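Local structure of acetyltransferase, GNAT family (Enterococcus faecalis, 1U6M) at residues A[89-93]-A[94-98]. The protein is a GNAT-family acetyltransferase that probably transfers an acyl group, most likely acetyl from acetyl-CoA, to an acceptor substrate. Residues are numbered along the deposited sequence; the frame is centred on the assembly and turned at random.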
ATOM      1  N   GLU A  89      -4.317  17.409  -4.114  1.00 26.23           N
ATOM      2  CA  GLU A  89      -5.553  18.146  -4.072  1.00 28.93           C
ATOM      3  C   GLU A  89      -5.964  18.526  -2.665  1.00 26.89           C
ATOM      4  O   GLU A  89      -6.378  19.655  -2.429  1.00 28.05           O
ATOM      5  CB  GLU A  89      -6.690  17.318  -4.683  1.00 29.63           C
ATOM      6  CG  GLU A  89      -6.753  17.267  -6.209  1.00 33.47           C
ATOM      7  CD  GLU A  89      -8.027  16.506  -6.691  1.00 36.75           C
ATOM      8  OE1 GLU A  89      -9.196  16.967  -6.321  1.00 43.25           O
ATOM      9  OE2 GLU A  89      -7.831  15.431  -7.388  1.00 42.24           O
ATOM     10  N   VAL A  90      -5.882  17.569  -1.742  1.00 25.19           N
ATOM     11  CA  VAL A  90      -6.138  17.773  -0.322  1.00 22.23           C
ATOM     12  C   VAL A  90      -5.147  18.789   0.256  1.00 22.79           C
ATOM     13  O   VAL A  90      -5.576  19.694   0.975  1.00 23.74           O
ATOM     14  CB  VAL A  90      -6.102  16.397   0.477  1.00 21.55           C
ATOM     15  CG1 VAL A  90      -5.942  16.588   1.949  1.00 15.83           C
ATOM     16  CG2 VAL A  90      -7.269  15.493   0.082  1.00 19.86           C
ATOM     17  N   PHE A  91      -3.847  18.633   0.010  1.00 21.90           N
ATOM     18  CA  PHE A  91      -2.852  19.706   0.330  1.00 23.68           C
ATOM     19  C   PHE A  91      -3.225  21.109  -0.179  1.00 25.29           C
ATOM     20  O   PHE A  91      -3.232  22.059   0.582  1.00 26.67           O
ATOM     21  CB  PHE A  91      -1.443  19.362  -0.187  1.00 22.91           C
ATOM     22  CG  PHE A  91      -0.656  18.504   0.745  1.00 21.24           C
ATOM     23  CD1 PHE A  91      -1.196  17.317   1.250  1.00 21.22           C
ATOM     24  CD2 PHE A  91       0.600  18.891   1.151  1.00 21.17           C
ATOM     25  CE1 PHE A  91      -0.490  16.521   2.141  1.00 23.28           C
ATOM     26  CE2 PHE A  91       1.333  18.105   2.055  1.00 23.40           C
ATOM     27  CZ  PHE A  91       0.769  16.892   2.536  1.00 23.98           C
ATOM     28  N   LYS A  92      -3.546  21.246  -1.451  1.00 27.24           N
ATOM     29  CA  LYS A  92      -3.973  22.560  -1.990  1.00 29.33           C
ATOM     30  C   LYS A  92      -5.207  23.183  -1.275  1.00 29.87           C
ATOM     31  O   LYS A  92      -5.185  24.332  -0.882  1.00 30.29           O
ATOM     32  CB  LYS A  92      -4.196  22.449  -3.484  1.00 30.23           C
ATOM     33  CG  LYS A  92      -4.850  23.664  -4.127  1.00 36.23           C
ATOM     34  CD  LYS A  92      -4.222  23.905  -5.484  1.00 44.10           C
ATOM     35  CE  LYS A  92      -5.157  24.694  -6.405  1.00 48.89           C
ATOM     36  NZ  LYS A  92      -4.575  24.563  -7.773  1.00 52.75           N
ATOM     37  N   LYS A  93      -6.260  22.394  -1.084  1.00 30.12           N
ATOM     38  CA  LYS A  93      -7.386  22.735  -0.229  1.00 29.65           C
ATOM     39  C   LYS A  93      -7.030  23.286   1.159  1.00 28.50           C
ATOM     40  O   LYS A  93      -7.743  24.146   1.663  1.00 29.54           O
ATOM     41  CB  LYS A  93      -8.285  21.505  -0.049  1.00 30.17           C
ATOM     42  CG  LYS A  93      -9.161  21.251  -1.206  1.00 32.17           C
ATOM     43  CD  LYS A  93     -10.268  20.337  -0.775  1.00 38.75           C
ATOM     44  CE  LYS A  93     -11.017  19.907  -2.008  1.00 43.24           C
ATOM     45  NZ  LYS A  93     -12.043  18.896  -1.650  1.00 46.15           N
ATOM     46  N   HIS A  94      -5.958  22.779   1.756  1.00 26.68           N
ATOM     47  CA  HIS A  94      -5.499  23.145   3.106  1.00 26.11           C
ATOM     48  C   HIS A  94      -4.336  24.150   3.156  1.00 24.92           C
ATOM     49  O   HIS A  94      -3.696  24.307   4.205  1.00 23.39           O
ATOM     50  CB  HIS A  94      -5.145  21.857   3.895  1.00 26.53           C
ATOM     51  CG  HIS A  94      -6.370  21.053   4.197  1.00 29.57           C
ATOM     52  ND1 HIS A  94      -7.079  21.198   5.373  1.00 31.34           N
ATOM     53  CD2 HIS A  94      -7.109  20.233   3.409  1.00 29.11           C
ATOM     54  CE1 HIS A  94      -8.178  20.467   5.308  1.00 30.29           C
ATOM     55  NE2 HIS A  94      -8.209  19.861   4.134  1.00 30.18           N
ATOM     56  N   GLY A  95      -4.073  24.806   2.013  1.00 24.14           N
ATOM     57  CA  GLY A  95      -3.043  25.842   1.915  1.00 22.82           C
ATOM     58  C   GLY A  95      -1.623  25.379   1.910  1.00 22.79           C
ATOM     59  O   GLY A  95      -0.750  26.153   2.164  1.00 23.45           O
ATOM     60  N   LEU A  96      -1.362  24.098   1.676  1.00 24.05           N
ATOM     61  CA  LEU A  96       0.019  23.623   1.629  1.00 24.27           C
ATOM     62  C   LEU A  96       0.516  23.500   0.165  1.00 24.74           C
ATOM     63  O   LEU A  96      -0.295  23.403  -0.763  1.00 25.34           O
ATOM     64  CB  LEU A  96       0.159  22.307   2.345  1.00 24.05           C
ATOM     65  CG  LEU A  96       0.044  21.953   3.830  1.00 27.09           C
ATOM     66  CD1 LEU A  96       0.551  22.931   4.867  1.00 25.23           C
ATOM     67  CD2 LEU A  96      -1.319  21.491   4.168  1.00 32.16           C
ATOM     68  N   ALA A  97       1.831  23.505  -0.048  1.00 25.76           N
ATOM     69  CA  ALA A  97       2.372  23.378  -1.402  1.00 27.43           C
ATOM     70  C   ALA A  97       1.993  22.009  -2.008  1.00 29.33           C
ATOM     71  O   ALA A  97       2.113  20.955  -1.396  1.00 29.12           O
ATOM     72  CB  ALA A  97       3.878  23.649  -1.442  1.00 25.33           C
ATOM     73  N   GLU A  98       1.475  22.060  -3.209  1.00 32.23           N
ATOM     74  CA  GLU A  98       0.888  20.909  -3.888  1.00 35.35           C
ATOM     75  C   GLU A  98       1.999  19.937  -4.297  1.00 34.28           C
ATOM     76  O   GLU A  98       1.762  18.737  -4.449  1.00 34.67           O
ATOM     77  CB  GLU A  98       0.188  21.444  -5.109  1.00 36.37           C
ATOM     78  CG  GLU A  98      -0.758  20.582  -5.824  1.00 44.61           C
ATOM     79  CD  GLU A  98      -1.246  21.299  -7.108  1.00 50.34           C
ATOM     80  OE1 GLU A  98      -0.447  21.380  -8.083  1.00 53.77           O
ATOM     81  OE2 GLU A  98      -2.405  21.803  -7.113  1.00 54.86           O
TER
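Phe91 and Leu96 form the close-packed side of this helix end: the CB of Leu96 sits 3.6 Å from CD2 of the Phe91 ring, approaching it at a slant, and Ala97 O comes equally near the same ring carbon. Beyond them, Leu42 of helix 36-47 and Ile30 also touch the phenylalanine, which is buried. Val90 lies alongside His94, both side chains pointing the same way, with CG1 4.1 Å from CD2 of the imidazole; Val90 O meets that ring at its edge, in its plane, while NE2 is hydrogen-bonded to Glu45, tying the helix end to helix 36-47. A Schellman motif terminates helix 85-93 here. Gly95, at positive phi (74°), is its C-prime residue: Leu96 N bonds Phe91 O at 3.0 Å and Gly95 N bonds Lys92 O at 3.1 Å, each donor standing above the carbonyl plane. His94 N adds weak bonds to the Val90 and Phe91 carbonyls. The outer, exposed side is looser. With CG anti to the backbone N (chi1 171°) and a bend at chi2, the Lys92 chain lies alongside extended Glu98, whose OE2 rests 3.2 Å from Lys92 CD, against the methylenes, and 3.6 Å from NZ in a long salt bridge.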